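Local coordinates for uncharacterized protein (Acinetobacter baumannii, PDB 4PAR) that cuts DNA that carries 5-hydroxymethylcytosine, pairing a VSR-like endonuclease domain with an SRA-like domain that probably recognises the modified base, at residues G68-H78 with H118-Q129. The protein carries 3 engineered substitutions. Numbering follows the deposited sequence.
Sequences GIHIEVDEGHH and HKIFRVNVFKNQ
Strands 69-74 and 119-124 run parallel, in register from Ile-69 beside Lys-119 to Asp-74 beside Asn-124, and form one end of the mixed sheet in the PvuRts1I-like nuclease domain, a member of the PD-(D/E)XK clan. Strand 69-74 accepts and donates alternately: His-70 N reaches Lys-119 O at 2.9 Å and His-70 O takes Phe-121 N, a ladder that Glu-72 and Asp-74 carry on.

On one face the polar contacts are made by His-70 and Glu-72, and Ile-120 packs CG1 against His-70 CB. The imidazoles of His-70 and His-118 meet rim to rim, planes 32° apart, with a weak hydrogen bond between NE2 of His-70 and ND1 of His-118 (3.4 Å); ND1 of His-70 is hydrogen-bonded to Thr-60 OG1. Glu-72 and Arg-122 lie alongside each other. With CG anti to the backbone N (chi1 177°), Glu-72 brings OE1 to Arg-122 NE at 3.1 Å, a salt bridge whose hydrogen bond is weak and bent, while its OE2 accepts from Leu-96 N. Ile-120 CG2 sits over the centre of the guanidinium.

The other face is largely apolar: Ile-69 CG2 abuts the Phe-121 ring edge at CD2 (3.8 Å), and Val-73 CG1 meets Val-125 CG1 at 3.9 Å.

Past the strands, the Gln-129 amide ties the loops together. Its NE2 donates to Gly-76 O (2.8 Å) and weakly to Glu-75 O, while its OE1 receives His-78 NE2 (3.0 Å) from above the carbonyl plane. Phe-126 turns its edge toward the His-78 face, planes at 79°.

Strand 57-64 flanks strand 69-74 on the side away from 119-124, which is outermost within the chain. Ile-71, Phe-121 and Val-123 pack on helix 136-159, and helix 26-37 meets Ile-71, Val-73 and Val-123 on the same face.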
# COMPACT_ATOMS: atom_id res chain seq x y z
N GLY F 68 -30.15 15.50 -8.21
CA GLY F 68 -29.99 15.72 -6.78
C GLY F 68 -30.73 14.69 -5.95
O GLY F 68 -31.41 15.04 -4.99
N ILE F 69 -30.61 13.42 -6.32
CA ILE F 69 -31.34 12.37 -5.61
C ILE F 69 -30.43 11.32 -5.00
O ILE F 69 -29.54 10.80 -5.66
CB ILE F 69 -32.33 11.65 -6.54
CG1 ILE F 69 -33.45 12.60 -6.96
CG2 ILE F 69 -32.91 10.43 -5.84
CD1 ILE F 69 -34.63 11.91 -7.59
N HIS F 70 -30.66 11.00 -3.73
CA HIS F 70 -29.90 9.95 -3.08
C HIS F 70 -30.79 8.77 -2.73
O HIS F 70 -32.00 8.90 -2.58
CB HIS F 70 -29.21 10.44 -1.82
CG HIS F 70 -28.18 11.50 -2.07
ND1 HIS F 70 -26.84 11.22 -2.09
CD2 HIS F 70 -28.31 12.83 -2.29
CE1 HIS F 70 -26.17 12.34 -2.31
NE2 HIS F 70 -27.03 13.33 -2.44
N ILE F 71 -30.15 7.62 -2.62
CA ILE F 71 -30.79 6.41 -2.16
C ILE F 71 -29.89 5.77 -1.11
O ILE F 71 -28.69 5.55 -1.33
CB ILE F 71 -31.04 5.44 -3.32
CG1 ILE F 71 -32.09 6.03 -4.26
CG2 ILE F 71 -31.52 4.10 -2.78
CD1 ILE F 71 -31.82 5.75 -5.71
N GLU F 72 -30.50 5.52 0.04
CA GLU F 72 -29.82 4.92 1.18
C GLU F 72 -30.50 3.61 1.58
O GLU F 72 -31.72 3.57 1.78
CB GLU F 72 -29.82 5.89 2.36
CG GLU F 72 -29.20 5.34 3.62
CD GLU F 72 -29.36 6.27 4.80
OE1 GLU F 72 -30.51 6.70 5.07
OE2 GLU F 72 -28.35 6.57 5.45
N VAL F 73 -29.72 2.55 1.68
CA VAL F 73 -30.21 1.31 2.27
C VAL F 73 -30.21 1.42 3.79
O VAL F 73 -29.17 1.73 4.40
CB VAL F 73 -29.35 0.11 1.83
CG1 VAL F 73 -29.68 -1.11 2.68
CG2 VAL F 73 -29.54 -0.17 0.34
N ASP F 74 -31.37 1.20 4.40
CA ASP F 74 -31.48 1.16 5.86
C ASP F 74 -31.51 -0.28 6.34
O ASP F 74 -32.42 -1.05 6.02
CB ASP F 74 -32.73 1.90 6.37
CG ASP F 74 -32.78 1.98 7.92
OD1 ASP F 74 -31.95 1.33 8.60
OD2 ASP F 74 -33.65 2.71 8.45
N GLU F 75 -30.46 -0.63 7.04
CA GLU F 75 -30.39 -1.79 7.89
C GLU F 75 -30.24 -1.28 9.29
O GLU F 75 -30.91 -1.71 10.20
CB GLU F 75 -29.15 -2.58 7.54
CG GLU F 75 -28.85 -2.61 6.07
CD GLU F 75 -27.65 -3.46 5.76
OE1 GLU F 75 -26.99 -3.89 6.71
OE2 GLU F 75 -27.35 -3.68 4.59
N GLY F 76 -29.33 -0.34 9.48
CA GLY F 76 -29.19 0.26 10.78
C GLY F 76 -28.79 -0.72 11.85
O GLY F 76 -29.55 -1.57 12.21
N HIS F 77 -27.58 -0.60 12.37
CA HIS F 77 -27.24 -1.32 13.57
C HIS F 77 -26.33 -2.49 13.45
O HIS F 77 -25.63 -2.79 14.42
CB HIS F 77 -28.50 -1.73 14.31
CG HIS F 77 -29.01 -0.67 15.26
ND1 HIS F 77 -28.20 0.06 16.03
CD2 HIS F 77 -30.30 -0.26 15.56
CE1 HIS F 77 -28.93 0.91 16.78
NE2 HIS F 77 -30.21 0.71 16.49
N HIS F 78 -26.30 -3.18 12.34
CA HIS F 78 -25.45 -4.35 12.29
C HIS F 78 -24.25 -4.17 11.44
O HIS F 78 -23.20 -4.77 11.66
CB HIS F 78 -26.25 -5.52 11.79
CG HIS F 78 -27.67 -5.54 12.27
ND1 HIS F 78 -28.11 -6.42 13.17
CD2 HIS F 78 -28.74 -4.74 11.93
CE1 HIS F 78 -29.41 -6.20 13.39
NE2 HIS F 78 -29.80 -5.17 12.64
N HIS F 118 -31.14 18.37 -1.68
CA HIS F 118 -31.24 17.02 -2.23
C HIS F 118 -32.29 16.19 -1.48
O HIS F 118 -32.49 16.37 -0.28
CB HIS F 118 -29.89 16.32 -2.19
CG HIS F 118 -28.80 17.03 -2.93
ND1 HIS F 118 -27.46 16.71 -2.78
CD2 HIS F 118 -28.84 18.05 -3.82
CE1 HIS F 118 -26.73 17.50 -3.55
NE2 HIS F 118 -27.54 18.32 -4.19
N LYS F 119 -32.95 15.29 -2.19
CA LYS F 119 -33.90 14.36 -1.58
C LYS F 119 -33.21 13.04 -1.28
O LYS F 119 -32.35 12.60 -2.03
CB LYS F 119 -35.11 14.14 -2.49
CG LYS F 119 -36.17 13.21 -1.92
CD LYS F 119 -36.71 13.72 -0.58
CE LYS F 119 -37.70 12.75 0.04
NZ LYS F 119 -38.90 12.55 -0.82
N ILE F 120 -33.58 12.41 -0.17
CA ILE F 120 -33.08 11.07 0.14
C ILE F 120 -34.21 10.06 0.24
O ILE F 120 -35.13 10.22 1.04
CB ILE F 120 -32.28 11.04 1.45
CG1 ILE F 120 -30.94 11.75 1.26
CG2 ILE F 120 -32.04 9.60 1.89
CD1 ILE F 120 -29.96 11.50 2.38
N PHE F 121 -34.13 9.03 -0.60
CA PHE F 121 -35.07 7.93 -0.52
C PHE F 121 -34.44 6.78 0.23
O PHE F 121 -33.24 6.51 0.09
CB PHE F 121 -35.49 7.47 -1.91
CG PHE F 121 -36.32 8.48 -2.65
CD1 PHE F 121 -37.66 8.65 -2.34
CD2 PHE F 121 -35.76 9.26 -3.65
CE1 PHE F 121 -38.43 9.57 -3.02
CE2 PHE F 121 -36.52 10.18 -4.33
CZ PHE F 121 -37.86 10.34 -4.01
N ARG F 122 -35.23 6.09 1.04
CA ARG F 122 -34.68 5.00 1.83
C ARG F 122 -35.26 3.66 1.42
O ARG F 122 -36.37 3.58 0.89
CB ARG F 122 -34.93 5.26 3.32
CG ARG F 122 -33.94 6.24 3.90
CD ARG F 122 -34.19 6.54 5.36
NE ARG F 122 -33.39 7.70 5.74
CZ ARG F 122 -33.80 8.96 5.62
NH1 ARG F 122 -35.02 9.22 5.15
NH2 ARG F 122 -33.01 9.95 5.98
N VAL F 123 -34.48 2.61 1.64
CA VAL F 123 -35.00 1.26 1.44
C VAL F 123 -34.85 0.44 2.72
O VAL F 123 -33.74 0.20 3.18
CB VAL F 123 -34.29 0.56 0.29
CG1 VAL F 123 -34.96 -0.78 0.01
CG2 VAL F 123 -34.32 1.45 -0.95
N ASN F 124 -35.98 0.02 3.28
CA ASN F 124 -35.97 -0.73 4.53
C ASN F 124 -35.96 -2.22 4.28
O ASN F 124 -36.94 -2.79 3.79
CB ASN F 124 -37.17 -0.36 5.39
CG ASN F 124 -37.28 1.13 5.61
OD1 ASN F 124 -37.98 1.82 4.88
ND2 ASN F 124 -36.57 1.63 6.62
N VAL F 125 -34.85 -2.86 4.62
CA VAL F 125 -34.61 -4.25 4.26
C VAL F 125 -34.96 -5.25 5.36
O VAL F 125 -34.86 -6.45 5.16
CB VAL F 125 -33.15 -4.45 3.88
CG1 VAL F 125 -32.80 -3.53 2.72
CG2 VAL F 125 -32.26 -4.16 5.07
N PHE F 126 -35.39 -4.75 6.52
CA PHE F 126 -35.72 -5.64 7.62
C PHE F 126 -37.15 -5.44 8.10
O PHE F 126 -37.56 -4.32 8.40
CB PHE F 126 -34.75 -5.44 8.79
CG PHE F 126 -33.33 -5.81 8.47
CD1 PHE F 126 -33.05 -6.87 7.63
CD2 PHE F 126 -32.28 -5.09 9.00
CE1 PHE F 126 -31.75 -7.21 7.33
CE2 PHE F 126 -30.98 -5.42 8.71
CZ PHE F 126 -30.71 -6.48 7.87
N LYS F 127 -37.91 -6.53 8.16
CA LYS F 127 -39.27 -6.48 8.68
C LYS F 127 -39.21 -6.35 10.20
O LYS F 127 -39.53 -5.30 10.75
CB LYS F 127 -40.08 -7.71 8.25
CG LYS F 127 -39.36 -9.05 8.34
CD LYS F 127 -40.35 -10.22 8.26
CE LYS F 127 -39.67 -11.55 8.55
NZ LYS F 127 -40.65 -12.67 8.59
N ASN F 128 -38.78 -7.42 10.87
CA ASN F 128 -38.56 -7.36 12.30
C ASN F 128 -37.08 -7.19 12.56
O ASN F 128 -36.30 -8.12 12.39
CB ASN F 128 -39.07 -8.63 12.99
CG ASN F 128 -40.56 -8.87 12.78
OD1 ASN F 128 -40.96 -9.59 11.87
ND2 ASN F 128 -41.38 -8.27 13.63
N GLN F 129 -36.70 -5.99 12.97
CA GLN F 129 -35.31 -5.71 13.30
C GLN F 129 -35.18 -5.62 14.82
O GLN F 129 -36.04 -5.05 15.48
CB GLN F 129 -34.85 -4.42 12.61
CG GLN F 129 -33.95 -3.54 13.45
CD GLN F 129 -32.75 -3.05 12.68
OE1 GLN F 129 -32.27 -3.73 11.77
NE2 GLN F 129 -32.26 -1.86 13.02